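Local atomic coordinates of cytosine-specific methyltransferase (Escherichia coli O157:H7 EDL933, PDB entry 3G7U), a protein that probably transfers a methyl group from S-adenosyl-L-methionine to carbon 5 of cytosine in DNA, as in other C5-methyltransferases. Residues A[111-124]-A[163-175]. Numbering follows the deposited sequence. Where two conformers were deposited one is given.
Sequences QPLFFLAENVPGIM and TRYFFIGVKKSLK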
loop_
_atom_site.group_PDB
_atom_site.type_symbol
_atom_site.label_atom_id
_atom_site.label_comp_id
_atom_site.label_asym_id
_atom_site.label_seq_id
_atom_site.Cartn_x
_atom_site.Cartn_y
_atom_site.Cartn_z
ATOM N N GLN A 111 -21.058 5.725 10.710
ATOM C CA GLN A 111 -20.601 5.969 12.094
ATOM C C GLN A 111 -19.622 4.928 12.670
ATOM O O GLN A 111 -19.876 4.379 13.736
ATOM C CB GLN A 111 -21.819 6.170 13.055
ATOM C CG GLN A 111 -22.704 7.346 12.666
ATOM C CD GLN A 111 -22.095 8.668 13.086
ATOM O OE1 GLN A 111 -21.676 8.812 14.231
ATOM N NE2 GLN A 111 -22.048 9.636 12.173
ATOM N N PRO A 112 -18.474 4.671 11.990
ATOM C CA PRO A 112 -17.529 3.752 12.586
ATOM C C PRO A 112 -16.862 4.347 13.837
ATOM O O PRO A 112 -16.919 5.570 14.018
ATOM C CB PRO A 112 -16.447 3.633 11.492
ATOM C CG PRO A 112 -16.517 4.939 10.756
ATOM C CD PRO A 112 -17.998 5.197 10.693
ATOM N N LEU A 113 -16.211 3.502 14.637
ATOM C CA LEU A 113 -15.408 3.983 15.778
ATOM C C LEU A 113 -14.289 4.908 15.300
ATOM O O LEU A 113 -13.942 5.853 15.975
ATOM C CB LEU A 113 -14.811 2.815 16.555
ATOM C CG LEU A 113 -15.854 1.840 17.148
ATOM C CD1 LEU A 113 -15.169 0.750 17.932
ATOM C CD2 LEU A 113 -16.947 2.578 17.971
ATOM N N PHE A 114 -13.747 4.646 14.114
ATOM C CA PHE A 114 -12.709 5.539 13.576
ATOM C C PHE A 114 -12.732 5.554 12.045
ATOM O O PHE A 114 -13.321 4.658 11.404
ATOM C CB PHE A 114 -11.339 5.108 14.118
ATOM C CG PHE A 114 -10.745 3.915 13.422
ATOM C CD1 PHE A 114 -9.875 4.090 12.346
ATOM C CD2 PHE A 114 -11.000 2.617 13.864
ATOM C CE1 PHE A 114 -9.312 2.999 11.693
ATOM C CE2 PHE A 114 -10.430 1.508 13.224
ATOM C CZ PHE A 114 -9.577 1.693 12.149
ATOM N N PHE A 115 -12.129 6.588 11.451
ATOM C CA PHE A 115 -11.808 6.533 10.022
ATOM C C PHE A 115 -10.323 6.820 9.836
ATOM O O PHE A 115 -9.698 7.493 10.675
ATOM C CB PHE A 115 -12.662 7.485 9.184
ATOM C CG PHE A 115 -12.417 8.949 9.438
ATOM C CD1 PHE A 115 -11.402 9.649 8.745
ATOM C CD2 PHE A 115 -13.220 9.655 10.329
ATOM C CE1 PHE A 115 -11.198 10.990 8.946
ATOM C CE2 PHE A 115 -13.020 11.001 10.529
ATOM C CZ PHE A 115 -11.996 11.679 9.852
ATOM N N LEU A 116 -9.772 6.265 8.770
ATOM C CA LEU A 116 -8.398 6.626 8.365
ATOM C C LEU A 116 -8.481 6.784 6.871
ATOM O O LEU A 116 -8.814 5.818 6.151
ATOM C CB LEU A 116 -7.412 5.527 8.741
ATOM C CG LEU A 116 -5.939 5.736 8.284
ATOM C CD1 LEU A 116 -5.010 5.064 9.234
ATOM C CD2 LEU A 116 -5.661 5.223 6.868
ATOM N N ALA A 117 -8.127 7.967 6.393
ATOM C CA ALA A 117 -7.973 8.213 4.954
ATOM C C ALA A 117 -6.509 8.502 4.669
ATOM O O ALA A 117 -5.827 9.119 5.490
ATOM C CB ALA A 117 -8.801 9.386 4.523
ATOM N N GLU A 118 -6.027 8.005 3.542
ATOM C CA GLU A 118 -4.643 8.292 3.116
ATOM C C GLU A 118 -4.724 9.059 1.807
ATOM O O GLU A 118 -5.585 8.776 0.959
ATOM C CB GLU A 118 -3.828 7.006 2.987
ATOM C CG GLU A 118 -4.332 5.961 1.958
ATOM C CD GLU A 118 -3.878 6.235 0.507
ATOM O OE1 GLU A 118 -4.313 5.511 -0.417
ATOM O OE2 GLU A 118 -3.067 7.161 0.285
ATOM N N ASN A 119 -3.859 10.061 1.626
ATOM C CA ASN A 119 -3.843 10.805 0.385
ATOM C C ASN A 119 -2.374 11.104 0.015
ATOM O O ASN A 119 -1.527 11.185 0.878
ATOM C CB ASN A 119 -4.601 12.123 0.484
ATOM C CG ASN A 119 -6.119 11.950 0.432
ATOM O OD1 ASN A 119 -6.741 11.779 1.472
ATOM N ND2 ASN A 119 -6.714 12.029 -0.773
ATOM N N VAL A 120 -2.102 11.258 -1.266
ATOM C CA VAL A 120 -0.769 11.728 -1.712
ATOM C C VAL A 120 -0.745 13.257 -1.703
ATOM O O VAL A 120 -1.804 13.896 -1.758
ATOM C CB VAL A 120 -0.452 11.178 -3.134
ATOM C CG1 VAL A 120 -0.258 9.681 -3.076
ATOM C CG2 VAL A 120 -1.563 11.541 -4.117
ATOM N N PRO A 121 0.469 13.874 -1.657
ATOM C CA PRO A 121 0.552 15.333 -1.831
ATOM C C PRO A 121 -0.244 15.849 -3.027
ATOM O O PRO A 121 -0.302 15.187 -4.060
ATOM C CB PRO A 121 2.058 15.559 -2.027
ATOM C CG PRO A 121 2.668 14.525 -1.111
ATOM C CD PRO A 121 1.801 13.292 -1.378
ATOM N N GLY A 122 -0.866 17.018 -2.864
ATOM C CA GLY A 122 -1.810 17.549 -3.825
ATOM C C GLY A 122 -3.088 17.900 -3.095
ATOM O O GLY A 122 -3.774 18.864 -3.441
ATOM N N ILE A 123 -3.392 17.105 -2.070
ATOM C CA ILE A 123 -4.634 17.237 -1.276
ATOM C C ILE A 123 -4.728 18.590 -0.534
ATOM O O ILE A 123 -5.808 19.188 -0.446
ATOM C CB ILE A 123 -4.794 15.981 -0.318
ATOM C CG1 ILE A 123 -6.107 15.996 0.485
ATOM C CG2 ILE A 123 -3.610 15.831 0.625
ATOM C CD1 ILE A 123 -7.337 16.157 -0.320
ATOM N N MET A 124 -3.592 19.126 -0.071
ATOM C CA MET A 124 -3.650 20.313 0.785
ATOM C C MET A 124 -3.786 21.634 0.052
ATOM O O MET A 124 -3.802 22.682 0.704
ATOM C CB MET A 124 -2.484 20.359 1.780
ATOM C CG MET A 124 -2.424 19.145 2.674
ATOM S SD MET A 124 -3.976 18.922 3.589
ATOM C CE MET A 124 -3.202 18.755 5.130
ATOM N N THR A 163 6.269 10.138 0.430
ATOM C CA THR A 163 5.518 10.760 1.510
ATOM C C THR A 163 4.017 10.547 1.298
ATOM O O THR A 163 3.554 10.390 0.172
ATOM C CB THR A 163 5.833 12.259 1.686
ATOM O OG1 THR A 163 5.528 12.948 0.479
ATOM C CG2 THR A 163 7.306 12.480 2.006
ATOM N N ARG A 164 3.266 10.557 2.401
ATOM C CA ARG A 164 1.838 10.226 2.399
ATOM C C ARG A 164 1.181 11.056 3.488
ATOM O O ARG A 164 1.787 11.213 4.527
ATOM C CB ARG A 164 1.677 8.755 2.808
ATOM C CG ARG A 164 0.500 8.029 2.191
ATOM C CD ARG A 164 0.871 7.463 0.829
ATOM N NE ARG A 164 -0.304 7.118 0.039
ATOM C CZ ARG A 164 -0.253 6.570 -1.170
ATOM N NH1 ARG A 164 -1.370 6.283 -1.819
ATOM N NH2 ARG A 164 0.912 6.300 -1.735
ATOM N N TYR A 165 -0.050 11.535 3.273
ATOM C CA TYR A 165 -0.802 12.164 4.361
ATOM C C TYR A 165 -1.774 11.137 4.922
ATOM O O TYR A 165 -2.374 10.376 4.157
ATOM C CB TYR A 165 -1.636 13.305 3.834
ATOM C CG TYR A 165 -0.888 14.592 3.547
ATOM C CD1 TYR A 165 -0.539 15.474 4.575
ATOM C CD2 TYR A 165 -0.594 14.950 2.238
ATOM C CE1 TYR A 165 0.127 16.688 4.291
ATOM C CE2 TYR A 165 0.074 16.162 1.943
ATOM C CZ TYR A 165 0.424 17.010 2.975
ATOM O OH TYR A 165 1.045 18.200 2.680
ATOM N N PHE A 166 -1.929 11.103 6.241
ATOM C CA PHE A 166 -2.994 10.322 6.859
ATOM C C PHE A 166 -3.918 11.239 7.628
ATOM O O PHE A 166 -3.459 12.097 8.379
ATOM C CB PHE A 166 -2.402 9.302 7.789
ATOM C CG PHE A 166 -1.694 8.188 7.087
ATOM C CD1 PHE A 166 -2.375 7.026 6.745
ATOM C CD2 PHE A 166 -0.345 8.293 6.744
ATOM C CE1 PHE A 166 -1.708 5.949 6.078
ATOM C CE2 PHE A 166 0.314 7.224 6.071
ATOM C CZ PHE A 166 -0.374 6.062 5.753
ATOM N N PHE A 167 -5.224 11.049 7.428
ATOM C CA PHE A 167 -6.252 11.841 8.086
ATOM C C PHE A 167 -7.054 10.887 8.945
ATOM O O PHE A 167 -7.654 9.980 8.394
ATOM C CB PHE A 167 -7.163 12.501 7.068
ATOM C CG PHE A 167 -6.443 13.464 6.153
ATOM C CD1 PHE A 167 -6.197 14.767 6.550
ATOM C CD2 PHE A 167 -5.996 13.053 4.900
ATOM C CE1 PHE A 167 -5.507 15.665 5.704
ATOM C CE2 PHE A 167 -5.311 13.935 4.045
ATOM C CZ PHE A 167 -5.068 15.233 4.447
ATOM N N ILE A 168 -7.023 11.077 10.278
ATOM C CA ILE A 168 -7.609 10.098 11.221
ATOM C C ILE A 168 -8.697 10.797 12.052
ATOM O O ILE A 168 -8.540 11.958 12.436
ATOM C CB ILE A 168 -6.534 9.463 12.130
ATOM C CG1 ILE A 168 -5.575 8.610 11.308
ATOM C CG2 ILE A 168 -7.165 8.589 13.247
ATOM C CD1 ILE A 168 -4.256 8.332 12.004
ATOM N N GLY A 169 -9.819 10.113 12.298
ATOM C CA GLY A 169 -10.854 10.703 13.156
ATOM C C GLY A 169 -11.298 9.592 14.065
ATOM O O GLY A 169 -11.254 8.432 13.685
ATOM N N VAL A 170 -11.695 9.930 15.291
ATOM C CA VAL A 170 -12.152 8.913 16.225
ATOM C C VAL A 170 -13.448 9.399 16.843
ATOM O O VAL A 170 -13.639 10.582 17.045
ATOM C CB VAL A 170 -11.142 8.556 17.349
ATOM C CG1 VAL A 170 -9.924 7.787 16.806
ATOM C CG2 VAL A 170 -10.748 9.783 18.159
ATOM N N LYS A 171 -14.370 8.471 17.059
ATOM C CA LYS A 171 -15.707 8.834 17.520
ATOM C C LYS A 171 -15.573 9.524 18.876
ATOM O O LYS A 171 -14.882 9.000 19.784
ATOM C CB LYS A 171 -16.556 7.566 17.659
ATOM C CG LYS A 171 -17.940 7.676 17.079
ATOM C CD LYS A 171 -18.652 6.360 17.353
ATOM C CE LYS A 171 -19.950 6.246 16.579
ATOM N NZ LYS A 171 -20.779 7.499 16.638
ATOM N N LYS A 172 -16.190 10.689 18.968
ATOM C CA LYS A 172 -16.225 11.484 20.211
ATOM C C LYS A 172 -16.714 10.694 21.423
ATOM O O LYS A 172 -16.146 10.803 22.520
ATOM C CB LYS A 172 -17.079 12.715 20.022
ATOM C CG LYS A 172 -16.321 13.838 19.457
ATOM C CD LYS A 172 -17.250 14.891 18.992
ATOM C CE LYS A 172 -16.460 16.086 18.573
ATOM N NZ LYS A 172 -17.380 17.008 17.906
ATOM N N SER A 173 -17.724 9.863 21.199
ATOM C CA SER A 173 -18.306 8.996 22.228
ATOM C C SER A 173 -17.290 8.106 22.934
ATOM O O SER A 173 -17.535 7.628 24.043
ATOM C CB SER A 173 -19.432 8.149 21.614
ATOM O OG SER A 173 -18.957 6.913 21.099
ATOM N N LEU A 174 -16.142 7.883 22.310
ATOM C CA LEU A 174 -15.151 6.976 22.888
ATOM C C LEU A 174 -14.298 7.646 23.963
ATOM O O LEU A 174 -13.642 6.944 24.765
ATOM C CB LEU A 174 -14.238 6.414 21.797
ATOM C CG LEU A 174 -14.848 5.389 20.828
ATOM C CD1 LEU A 174 -13.934 5.203 19.637
ATOM C CD2 LEU A 174 -15.100 4.060 21.537
ATOM N N LYS A 175 -14.299 8.984 23.941
ATOM C CA LYS A 175 -13.522 9.829 24.863
ATOM C C LYS A 175 -12.094 9.326 24.998
ATOM O O LYS A 175 -11.653 8.940 26.088
ATOM C CB LYS A 175 -14.168 9.895 26.256
ATOM C CG LYS A 175 -15.667 10.073 26.297
ATOM C CD LYS A 175 -16.174 9.588 27.646
ATOM C CE LYS A 175 -17.623 9.966 27.876
ATOM N NZ LYS A 175 -17.906 11.399 27.591
#
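The ring of Phe115 lies flat over the backbone of Gly169. Gly169 N sits above the ring centre, and Gly169 CA makes a CH-pi contact 3.8 Å from the centroid of the Phe115 ring. Phe115 CG stands between its own backbone N and carbonyl carbon (chi1 67°), which folds the ring across the neighbouring strand, onto a residue with no side chain to block it. On the same sheet face, Met124 CG rests over the Tyr165 ring, 3.6 Å from Tyr165 CZ. Met124 SD turns to the edge of Phe167, 3.9 Å from Phe167 CZ, a Met-aromatic contact. Ile123 CG2 touches both rings: it lies 3.5 Å from Tyr165 CD2 and at the edge of the Phe167 ring. The Ile123 side chain also touches Cys81, the predicted catalytic cysteine.

Strands 114-119 and 163-171 are antiparallel neighbours in the mixed seven-stranded sheet of the class I methyltransferase fold. Strand 163-171 is the reversed strand of that fold, set between 114-119 and 143-152. Pairs of backbone hydrogen bonds join Phe115 to Gly169, Ala117 to Phe167 and Asn119 to Tyr165.

On the other face, Leu116 CD2 meets the edge of the Phe166 ring, and helix 353-367 packs against both residues. In one of its two modelled conformers, Arg164 forms a side-on salt bridge with Glu118: NE and NH1 both donate to Glu118 OE2, each at 2.8 Å. Both nitrogens approach from one side of the carboxylate plane, which is turned 52° from the guanidinium. In this conformer Val120 CG1 covers a guanidinium face, 3.6 Å from Arg164 CZ.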